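Local coordinates for C3-degrading proteinase (CppA protein) (Streptococcus pneumoniae, PDB 3E0R) that probably degrades complement component C3, although both of its halves belong to families of the glyoxalase clan, at residues I87-Y101 / Y107-I121. Numbering follows the deposited sequence.
Sequences IEGILSKTDSIHRLY and YAFEIFSPEDDLILI
Phe109 on strand 107-112 packs its ring against Ile87, Ile90 and Leu91 of helix 84-91. The CD2 methyl of Leu91 sits over one ring face, a CH-pi contact 3.9 Å from the centroid, while Ile87 CG2 meets the ring edge. Ile90 CG2 reaches Phe109 CZ and Ile97 CG2 touches Phe109 CD1. A Phe109 chi1 of 68° sets its CG between its own backbone N and carbonyl carbon, which turns the ring toward helix 84-91.

Backbone bonds join the antiparallel strands. Tyr101 N gives to Ala108 O (2.8 Å), and the Ala108 methyl packs against Tyr101 CB at 4.1 Å, a small side chain suiting a neighbour with a large ring. His98 and Arg99 both face Glu110, a classic beta bulge, and both their N atoms bond to its O.

On the sheet face away from Phe109, Tyr101 OH donates to Glu110 OE1 at 2.6 Å, from above the carboxylate plane. Arg76 pairs with OE2, so both oxygens of this buried acid are engaged; Arg99 makes only a long salt bridge to OE1 and pairs chiefly with Glu132. The Phe112 edge points at the His98 face, planes at 84°.

Hairpin 99-102/107-112 lies between strands 131-132 and 118-122; with strand 74-81 and helix 84-91 this gives a beta-alpha-beta-beta-beta order, consistent with the glyoxalase clan.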
ATOM      1  N   ILE A  87      -7.096 -13.436 -10.334  1.00 32.81           N
ATOM      2  CA  ILE A  87      -5.607 -13.534 -10.341  1.00 33.15           C
ATOM      3  C   ILE A  87      -5.072 -14.310 -11.570  1.00 33.78           C
ATOM      4  O   ILE A  87      -4.036 -13.965 -12.156  1.00 33.03           O
ATOM      5  CB  ILE A  87      -5.036 -14.183  -9.037  1.00 33.25           C
ATOM      6  CG1 ILE A  87      -5.281 -13.255  -7.834  1.00 33.27           C
ATOM      7  CG2 ILE A  87      -3.493 -14.513  -9.169  1.00 32.31           C
ATOM      8  CD1 ILE A  87      -5.088 -13.924  -6.514  1.00 32.02           C
ATOM      9  N   GLU A  88      -5.801 -15.355 -11.955  1.00 34.46           N
ATOM     10  CA  GLU A  88      -5.450 -16.172 -13.101  1.00 35.09           C
ATOM     11  C   GLU A  88      -5.681 -15.403 -14.399  1.00 34.83           C
ATOM     12  O   GLU A  88      -5.006 -15.663 -15.397  1.00 35.14           O
ATOM     13  CB  GLU A  88      -6.246 -17.489 -13.093  1.00 35.22           C
ATOM     14  CG  GLU A  88      -6.117 -18.284 -11.764  1.00 36.22           C
ATOM     15  CD  GLU A  88      -6.612 -19.742 -11.834  1.00 37.62           C
ATOM     16  OE1 GLU A  88      -7.290 -20.162 -12.826  1.00 39.82           O
ATOM     17  OE2 GLU A  88      -6.321 -20.478 -10.859  1.00 41.17           O
ATOM     18  N   GLY A  89      -6.644 -14.482 -14.385  1.00 34.57           N
ATOM     19  CA  GLY A  89      -6.888 -13.601 -15.517  1.00 34.68           C
ATOM     20  C   GLY A  89      -5.703 -12.677 -15.748  1.00 34.83           C
ATOM     21  O   GLY A  89      -5.211 -12.533 -16.883  1.00 34.73           O
ATOM     22  N   ILE A  90      -5.258 -12.050 -14.661  1.00 35.01           N
ATOM     23  CA  ILE A  90      -4.061 -11.208 -14.661  1.00 35.54           C
ATOM     24  C   ILE A  90      -2.844 -11.968 -15.204  1.00 35.53           C
ATOM     25  O   ILE A  90      -2.156 -11.471 -16.094  1.00 35.31           O
ATOM     26  CB  ILE A  90      -3.723 -10.653 -13.231  1.00 36.13           C
ATOM     27  CG1 ILE A  90      -4.821  -9.735 -12.695  1.00 36.28           C
ATOM     28  CG2 ILE A  90      -2.400  -9.869 -13.214  1.00 35.02           C
ATOM     29  CD1 ILE A  90      -4.614  -9.542 -11.143  1.00 36.27           C
ATOM     30  N   LEU A  91      -2.590 -13.175 -14.694  1.00 35.88           N
ATOM     31  CA  LEU A  91      -1.409 -13.954 -15.117  1.00 35.34           C
ATOM     32  C   LEU A  91      -1.486 -14.382 -16.599  1.00 35.55           C
ATOM     33  O   LEU A  91      -0.471 -14.400 -17.305  1.00 34.94           O
ATOM     34  CB  LEU A  91      -1.216 -15.143 -14.184  1.00 35.13           C
ATOM     35  CG  LEU A  91      -0.717 -14.744 -12.789  1.00 35.17           C
ATOM     36  CD1 LEU A  91      -0.952 -15.872 -11.781  1.00 34.53           C
ATOM     37  CD2 LEU A  91       0.770 -14.280 -12.804  1.00 34.53           C
ATOM     38  N   SER A  92      -2.707 -14.658 -17.082  1.00 35.76           N
ATOM     39  CA  SER A  92      -2.929 -14.963 -18.499  1.00 35.61           C
ATOM     40  C   SER A  92      -2.456 -13.829 -19.411  1.00 35.71           C
ATOM     41  O   SER A  92      -2.235 -14.051 -20.603  1.00 35.83           O
ATOM     42  CB  SER A  92      -4.410 -15.293 -18.793  1.00 35.48           C
ATOM     43  OG  SER A  92      -5.213 -14.133 -18.787  1.00 34.88           O
ATOM     44  N   LYS A  93      -2.287 -12.629 -18.862  1.00 35.68           N
ATOM     45  CA  LYS A  93      -1.944 -11.454 -19.665  1.00 36.12           C
ATOM     46  C   LYS A  93      -0.526 -10.896 -19.475  1.00 35.97           C
ATOM     47  O   LYS A  93      -0.053 -10.144 -20.325  1.00 35.35           O
ATOM     48  CB  LYS A  93      -2.983 -10.335 -19.427  1.00 36.37           C
ATOM     49  CG  LYS A  93      -4.381 -10.654 -19.938  1.00 36.14           C
ATOM     50  CD  LYS A  93      -4.487 -10.530 -21.467  1.00 37.01           C
ATOM     51  CE  LYS A  93      -5.797 -11.128 -22.017  1.00 36.84           C
ATOM     52  NZ  LYS A  93      -5.856 -12.651 -21.995  1.00 36.06           N
ATOM     53  N   THR A  94       0.157 -11.259 -18.390  1.00 36.55           N
ATOM     54  CA  THR A  94       1.475 -10.675 -18.081  1.00 37.00           C
ATOM     55  C   THR A  94       2.609 -11.674 -18.258  1.00 37.86           C
ATOM     56  O   THR A  94       2.537 -12.826 -17.789  1.00 38.20           O
ATOM     57  CB  THR A  94       1.586 -10.176 -16.617  1.00 37.00           C
ATOM     58  OG1 THR A  94       0.300  -9.806 -16.135  1.00 37.45           O
ATOM     59  CG2 THR A  94       2.544  -8.988 -16.521  1.00 36.30           C
ATOM     60  N   ASP A  95       3.686 -11.207 -18.880  1.00 38.33           N
ATOM     61  CA  ASP A  95       4.894 -12.015 -19.011  1.00 38.70           C
ATOM     62  C   ASP A  95       5.818 -11.941 -17.773  1.00 38.55           C
ATOM     63  O   ASP A  95       6.624 -12.844 -17.582  1.00 39.17           O
ATOM     64  CB  ASP A  95       5.644 -11.635 -20.312  1.00 38.75           C
ATOM     65  CG  ASP A  95       4.789 -11.874 -21.577  1.00 40.17           C
ATOM     66  OD1 ASP A  95       3.908 -12.757 -21.517  1.00 42.18           O
ATOM     67  OD2 ASP A  95       4.972 -11.196 -22.627  1.00 40.72           O
ATOM     68  N   SER A  96       5.660 -10.933 -16.904  1.00 38.48           N
ATOM     69  CA  SER A  96       6.788 -10.467 -16.045  1.00 38.03           C
ATOM     70  C   SER A  96       6.715 -10.603 -14.519  1.00 37.68           C
ATOM     71  O   SER A  96       7.329  -9.799 -13.775  1.00 38.27           O
ATOM     72  CB  SER A  96       7.085  -8.991 -16.363  1.00 38.73           C
ATOM     73  OG  SER A  96       8.438  -8.678 -16.047  1.00 39.30           O
ATOM     74  N   ILE A  97       6.015 -11.616 -14.026  1.00 36.60           N
ATOM     75  CA  ILE A  97       5.895 -11.785 -12.572  1.00 34.77           C
ATOM     76  C   ILE A  97       7.284 -12.097 -11.959  1.00 33.81           C
ATOM     77  O   ILE A  97       8.196 -12.534 -12.650  1.00 33.50           O
ATOM     78  CB  ILE A  97       4.780 -12.802 -12.209  1.00 34.49           C
ATOM     79  CG1 ILE A  97       5.236 -14.254 -12.438  1.00 34.50           C
ATOM     80  CG2 ILE A  97       3.508 -12.484 -13.024  1.00 33.37           C
ATOM     81  CD1 ILE A  97       4.196 -15.286 -12.017  1.00 34.14           C
ATOM     82  N   HIS A  98       7.463 -11.798 -10.674  1.00 32.71           N
ATOM     83  CA  HIS A  98       8.735 -12.100  -9.983  1.00 31.87           C
ATOM     84  C   HIS A  98       8.736 -13.543  -9.460  1.00 31.18           C
ATOM     85  O   HIS A  98       9.753 -14.185  -9.486  1.00 31.53           O
ATOM     86  CB  HIS A  98       8.998 -11.123  -8.827  1.00 30.77           C
ATOM     87  CG  HIS A  98      10.286 -11.378  -8.091  1.00 31.57           C
ATOM     88  ND1 HIS A  98      11.530 -11.079  -8.625  1.00 28.51           N
ATOM     89  CD2 HIS A  98      10.521 -11.877  -6.855  1.00 28.88           C
ATOM     90  CE1 HIS A  98      12.471 -11.400  -7.755  1.00 28.02           C
ATOM     91  NE2 HIS A  98      11.888 -11.894  -6.678  1.00 28.02           N
ATOM     92  N   ARG A  99       7.592 -14.036  -8.982  1.00 30.68           N
ATOM     93  CA  ARG A  99       7.500 -15.363  -8.347  1.00 29.35           C
ATOM     94  C   ARG A  99       6.052 -15.797  -8.241  1.00 28.21           C
ATOM     95  O   ARG A  99       5.166 -14.952  -8.009  1.00 29.15           O
ATOM     96  CB  ARG A  99       8.077 -15.268  -6.958  1.00 29.09           C
ATOM     97  CG  ARG A  99       8.572 -16.557  -6.406  1.00 29.21           C
ATOM     98  CD  ARG A  99       9.235 -16.278  -5.046  1.00 27.90           C
ATOM     99  NE  ARG A  99      10.399 -15.406  -5.155  1.00 24.33           N
ATOM    100  CZ  ARG A  99      11.622 -15.823  -5.415  1.00 22.02           C
ATOM    101  NH1 ARG A  99      11.865 -17.112  -5.601  1.00 23.89           N
ATOM    102  NH2 ARG A  99      12.604 -14.949  -5.492  1.00 22.19           N
ATOM    103  N   LEU A 100       5.811 -17.087  -8.406  1.00 26.26           N
ATOM    104  CA  LEU A 100       4.477 -17.661  -8.447  1.00 25.78           C
ATOM    105  C   LEU A 100       4.301 -18.561  -7.252  1.00 25.37           C
ATOM    106  O   LEU A 100       5.226 -19.261  -6.858  1.00 25.23           O
ATOM    107  CB  LEU A 100       4.280 -18.459  -9.751  1.00 25.96           C
ATOM    108  CG  LEU A 100       2.917 -19.054 -10.173  1.00 25.21           C
ATOM    109  CD1 LEU A 100       1.740 -18.022 -10.284  1.00 22.60           C
ATOM    110  CD2 LEU A 100       3.107 -19.800 -11.509  1.00 24.61           C
ATOM    111  N   TYR A 101       3.130 -18.483  -6.649  1.00 25.56           N
ATOM    112  CA  TYR A 101       2.758 -19.308  -5.508  1.00 26.98           C
ATOM    113  C   TYR A 101       1.418 -19.962  -5.805  1.00 27.99           C
ATOM    114  O   TYR A 101       0.759 -19.637  -6.784  1.00 28.57           O
ATOM    115  CB  TYR A 101       2.602 -18.480  -4.228  1.00 26.49           C
ATOM    116  CG  TYR A 101       3.818 -17.694  -3.813  1.00 26.17           C
ATOM    117  CD1 TYR A 101       4.700 -18.185  -2.840  1.00 26.46           C
ATOM    118  CD2 TYR A 101       4.076 -16.445  -4.366  1.00 24.66           C
ATOM    119  CE1 TYR A 101       5.817 -17.457  -2.465  1.00 26.14           C
ATOM    120  CE2 TYR A 101       5.169 -15.718  -4.017  1.00 25.32           C
ATOM    121  CZ  TYR A 101       6.049 -16.208  -3.048  1.00 27.69           C
ATOM    122  OH  TYR A 101       7.147 -15.443  -2.669  1.00 26.71           O
ATOM    123  N   TYR A 107      -3.982 -19.508  -7.142  1.00 28.39           N
ATOM    124  CA  TYR A 107      -2.655 -19.006  -7.383  1.00 28.47           C
ATOM    125  C   TYR A 107      -2.444 -17.619  -6.705  1.00 28.09           C
ATOM    126  O   TYR A 107      -3.390 -16.931  -6.236  1.00 27.18           O
ATOM    127  CB  TYR A 107      -2.336 -19.015  -8.888  1.00 28.84           C
ATOM    128  CG  TYR A 107      -2.309 -20.433  -9.461  1.00 29.91           C
ATOM    129  CD1 TYR A 107      -1.141 -21.237  -9.409  1.00 29.61           C
ATOM    130  CD2 TYR A 107      -3.477 -21.005 -10.018  1.00 30.68           C
ATOM    131  CE1 TYR A 107      -1.142 -22.570  -9.950  1.00 30.26           C
ATOM    132  CE2 TYR A 107      -3.490 -22.321 -10.554  1.00 29.52           C
ATOM    133  CZ  TYR A 107      -2.328 -23.098 -10.512  1.00 30.45           C
ATOM    134  OH  TYR A 107      -2.372 -24.389 -11.033  1.00 31.01           O
ATOM    135  N   ALA A 108      -1.179 -17.273  -6.577  1.00 26.94           N
ATOM    136  CA  ALA A 108      -0.802 -15.981  -6.025  1.00 26.68           C
ATOM    137  C   ALA A 108       0.510 -15.642  -6.688  1.00 26.16           C
ATOM    138  O   ALA A 108       1.185 -16.528  -7.235  1.00 25.29           O
ATOM    139  CB  ALA A 108      -0.647 -16.076  -4.541  1.00 26.18           C
ATOM    140  N   PHE A 109       0.876 -14.371  -6.683  1.00 25.69           N
ATOM    141  CA  PHE A 109       2.199 -14.032  -7.197  1.00 25.27           C
ATOM    142  C   PHE A 109       2.780 -12.806  -6.565  1.00 24.57           C
ATOM    143  O   PHE A 109       2.083 -12.046  -5.930  1.00 25.01           O
ATOM    144  CB  PHE A 109       2.212 -13.940  -8.756  1.00 24.98           C
ATOM    145  CG  PHE A 109       1.444 -12.814  -9.299  1.00 25.23           C
ATOM    146  CD1 PHE A 109       2.080 -11.609  -9.578  1.00 25.63           C
ATOM    147  CD2 PHE A 109       0.057 -12.935  -9.522  1.00 26.03           C
ATOM    148  CE1 PHE A 109       1.370 -10.531 -10.061  1.00 24.68           C
ATOM    149  CE2 PHE A 109      -0.673 -11.872 -10.002  1.00 25.98           C
ATOM    150  CZ  PHE A 109      -0.006 -10.652 -10.278  1.00 26.50           C
ATOM    151  N   GLU A 110       4.089 -12.673  -6.733  1.00 24.23           N
ATOM    152  CA  GLU A 110       4.809 -11.460  -6.457  1.00 23.74           C
ATOM    153  C   GLU A 110       5.347 -10.836  -7.754  1.00 22.48           C
ATOM    154  O   GLU A 110       5.636 -11.504  -8.698  1.00 20.75           O
ATOM    155  CB  GLU A 110       5.949 -11.739  -5.533  1.00 23.74           C
ATOM    156  CG  GLU A 110       5.553 -11.824  -4.101  1.00 25.52           C
ATOM    157  CD  GLU A 110       6.693 -12.309  -3.246  1.00 24.26           C
ATOM    158  OE1 GLU A 110       7.491 -13.100  -3.769  1.00 27.51           O
ATOM    159  OE2 GLU A 110       6.788 -11.909  -2.076  1.00 24.29           O
ATOM    160  N   ILE A 111       5.417  -9.516  -7.749  1.00 23.12           N
ATOM    161  CA  ILE A 111       5.909  -8.714  -8.839  1.00 22.86           C
ATOM    162  C   ILE A 111       6.469  -7.403  -8.228  1.00 22.82           C
ATOM    163  O   ILE A 111       5.955  -6.944  -7.230  1.00 22.61           O
ATOM    164  CB  ILE A 111       4.767  -8.480  -9.833  1.00 22.40           C
ATOM    165  CG1 ILE A 111       5.307  -8.001 -11.176  1.00 23.11           C
ATOM    166  CG2 ILE A 111       3.739  -7.517  -9.277  1.00 23.12           C
ATOM    167  CD1 ILE A 111       4.276  -8.056 -12.274  1.00 22.58           C
ATOM    168  N   PHE A 112       7.535  -6.848  -8.808  1.00 22.84           N
ATOM    169  CA  PHE A 112       8.068  -5.544  -8.449  1.00 22.57           C
ATOM    170  C   PHE A 112       7.422  -4.415  -9.301  1.00 23.51           C
ATOM    171  O   PHE A 112       7.163  -4.523 -10.519  1.00 22.79           O
ATOM    172  CB  PHE A 112       9.599  -5.511  -8.602  1.00 23.10           C
ATOM    173  CG  PHE A 112      10.375  -6.163  -7.435  1.00 24.18           C
ATOM    174  CD1 PHE A 112      10.660  -5.455  -6.273  1.00 25.47           C
ATOM    175  CD2 PHE A 112      10.849  -7.469  -7.518  1.00 24.18           C
ATOM    176  CE1 PHE A 112      11.385  -6.064  -5.203  1.00 25.61           C
ATOM    177  CE2 PHE A 112      11.565  -8.051  -6.456  1.00 23.60           C
ATOM    178  CZ  PHE A 112      11.822  -7.353  -5.311  1.00 21.70           C
ATOM    179  N   SER A 113       7.157  -3.315  -8.631  1.00 23.35           N
ATOM    180  CA  SER A 113       6.644  -2.138  -9.275  1.00 23.38           C
ATOM    181  C   SER A 113       7.855  -1.344  -9.842  1.00 23.61           C
ATOM    182  O   SER A 113       9.013  -1.595  -9.456  1.00 23.06           O
ATOM    183  CB  SER A 113       5.905  -1.291  -8.236  1.00 22.51           C
ATOM    184  OG  SER A 113       6.822  -0.396  -7.641  1.00 20.73           O
ATOM    185  N   PRO A 114       7.579  -0.357 -10.714  1.00 23.95           N
ATOM    186  CA  PRO A 114       8.593   0.556 -11.246  1.00 23.71           C
ATOM    187  C   PRO A 114       9.459   1.234 -10.167  1.00 23.92           C
ATOM    188  O   PRO A 114      10.553   1.684 -10.489  1.00 23.06           O
ATOM    189  CB  PRO A 114       7.768   1.623 -11.976  1.00 23.00           C
ATOM    190  CG  PRO A 114       6.463   1.042 -12.210  1.00 23.59           C
ATOM    191  CD  PRO A 114       6.223  -0.022 -11.208  1.00 24.35           C
ATOM    192  N   GLU A 115       8.976   1.337  -8.916  1.00 24.76           N
ATOM    193  CA  GLU A 115       9.792   1.939  -7.836  1.00 25.52           C
ATOM    194  C   GLU A 115      10.375   0.878  -6.893  1.00 25.75           C
ATOM    195  O   GLU A 115      10.873   1.190  -5.789  1.00 25.10           O
ATOM    196  CB  GLU A 115       8.979   2.956  -7.047  1.00 25.32           C
ATOM    197  CG  GLU A 115       8.178   3.907  -7.861  1.00 24.72           C
ATOM    198  CD  GLU A 115       8.980   4.773  -8.767  1.00 25.96           C
ATOM    199  OE1 GLU A 115      10.171   5.119  -8.473  1.00 25.12           O
ATOM    200  OE2 GLU A 115       8.383   5.137  -9.799  1.00 24.51           O
ATOM    201  N   ASP A 116      10.252  -0.369  -7.354  1.00 26.74           N
ATOM    202  CA  ASP A 116      10.801  -1.597  -6.733  1.00 26.79           C
ATOM    203  C   ASP A 116      10.090  -1.933  -5.440  1.00 26.31           C
ATOM    204  O   ASP A 116      10.671  -2.478  -4.515  1.00 26.75           O
ATOM    205  CB  ASP A 116      12.314  -1.503  -6.478  1.00 27.14           C
ATOM    206  CG  ASP A 116      13.088  -1.179  -7.706  1.00 28.40           C
ATOM    207  OD1 ASP A 116      13.073  -2.018  -8.640  1.00 29.95           O
ATOM    208  OD2 ASP A 116      13.703  -0.080  -7.725  1.00 32.07           O
ATOM    209  N   ASP A 117       8.827  -1.589  -5.378  1.00 26.12           N
ATOM    210  CA  ASP A 117       7.991  -2.012  -4.293  1.00 25.10           C
ATOM    211  C   ASP A 117       7.574  -3.425  -4.645  1.00 24.87           C
ATOM    212  O   ASP A 117       7.182  -3.703  -5.776  1.00 25.04           O
ATOM    213  CB  ASP A 117       6.805  -1.065  -4.197  1.00 25.12           C
ATOM    214  CG  ASP A 117       7.210   0.340  -3.713  1.00 26.69           C
ATOM    215  OD1 ASP A 117       8.038   0.391  -2.756  1.00 24.49           O
ATOM    216  OD2 ASP A 117       6.676   1.384  -4.263  1.00 27.47           O
ATOM    217  N   LEU A 118       7.695  -4.339  -3.685  1.00 24.82           N
ATOM    218  CA  LEU A 118       7.289  -5.736  -3.878  1.00 23.62           C
ATOM    219  C   LEU A 118       5.838  -5.885  -3.490  1.00 23.18           C
ATOM    220  O   LEU A 118       5.441  -5.534  -2.379  1.00 21.94           O
ATOM    221  CB  LEU A 118       8.166  -6.652  -3.032  1.00 23.49           C
ATOM    222  CG  LEU A 118       8.070  -8.176  -3.148  1.00 23.25           C
ATOM    223  CD1 LEU A 118       8.197  -8.754  -4.579  1.00 23.46           C
ATOM    224  CD2 LEU A 118       9.166  -8.746  -2.314  1.00 23.62           C
ATOM    225  N   ILE A 119       5.044  -6.403  -4.433  1.00 23.83           N
ATOM    226  CA  ILE A 119       3.597  -6.557  -4.279  1.00 23.44           C
ATOM    227  C   ILE A 119       3.278  -8.028  -4.325  1.00 22.69           C
ATOM    228  O   ILE A 119       3.779  -8.731  -5.190  1.00 22.94           O
ATOM    229  CB  ILE A 119       2.756  -5.812  -5.387  1.00 23.77           C
ATOM    230  CG1 ILE A 119       2.816  -4.266  -5.333  1.00 25.42           C
ATOM    231  CG2 ILE A 119       1.253  -6.072  -5.190  1.00 22.95           C
ATOM    232  CD1 ILE A 119       4.134  -3.583  -5.229  1.00 28.06           C
ATOM    233  N   LEU A 120       2.496  -8.490  -3.351  1.00 22.21           N
ATOM    234  CA  LEU A 120       1.944  -9.823  -3.325  1.00 21.92           C
ATOM    235  C   LEU A 120       0.473  -9.709  -3.663  1.00 22.02           C
ATOM    236  O   LEU A 120      -0.243  -8.976  -3.005  1.00 22.28           O
ATOM    237  CB  LEU A 120       2.115 -10.476  -1.933  1.00 22.24           C
ATOM    238  CG  LEU A 120       1.402 -11.846  -1.693  1.00 21.64           C
ATOM    239  CD1 LEU A 120       2.008 -12.947  -2.615  1.00 21.80           C
ATOM    240  CD2 LEU A 120       1.458 -12.294  -0.282  1.00 21.10           C
ATOM    241  N   ILE A 121       0.030 -10.401  -4.713  1.00 23.34           N
ATOM    242  CA  ILE A 121      -1.404 -10.517  -5.020  1.00 23.96           C
ATOM    243  C   ILE A 121      -1.842 -11.943  -4.773  1.00 23.38           C
ATOM    244  O   ILE A 121      -1.281 -12.865  -5.359  1.00 24.56           O
ATOM    245  CB  ILE A 121      -1.750 -10.155  -6.482  1.00 24.48           C
ATOM    246  CG1 ILE A 121      -1.109  -8.805  -6.837  1.00 28.60           C
ATOM    247  CG2 ILE A 121      -3.303 -10.116  -6.699  1.00 23.75           C
ATOM    248  CD1 ILE A 121      -2.075  -7.880  -7.610  1.00 33.85           C
TER
HETATM  249  O   HOH W   1       8.886  -8.473 -10.959  1.00 34.49           O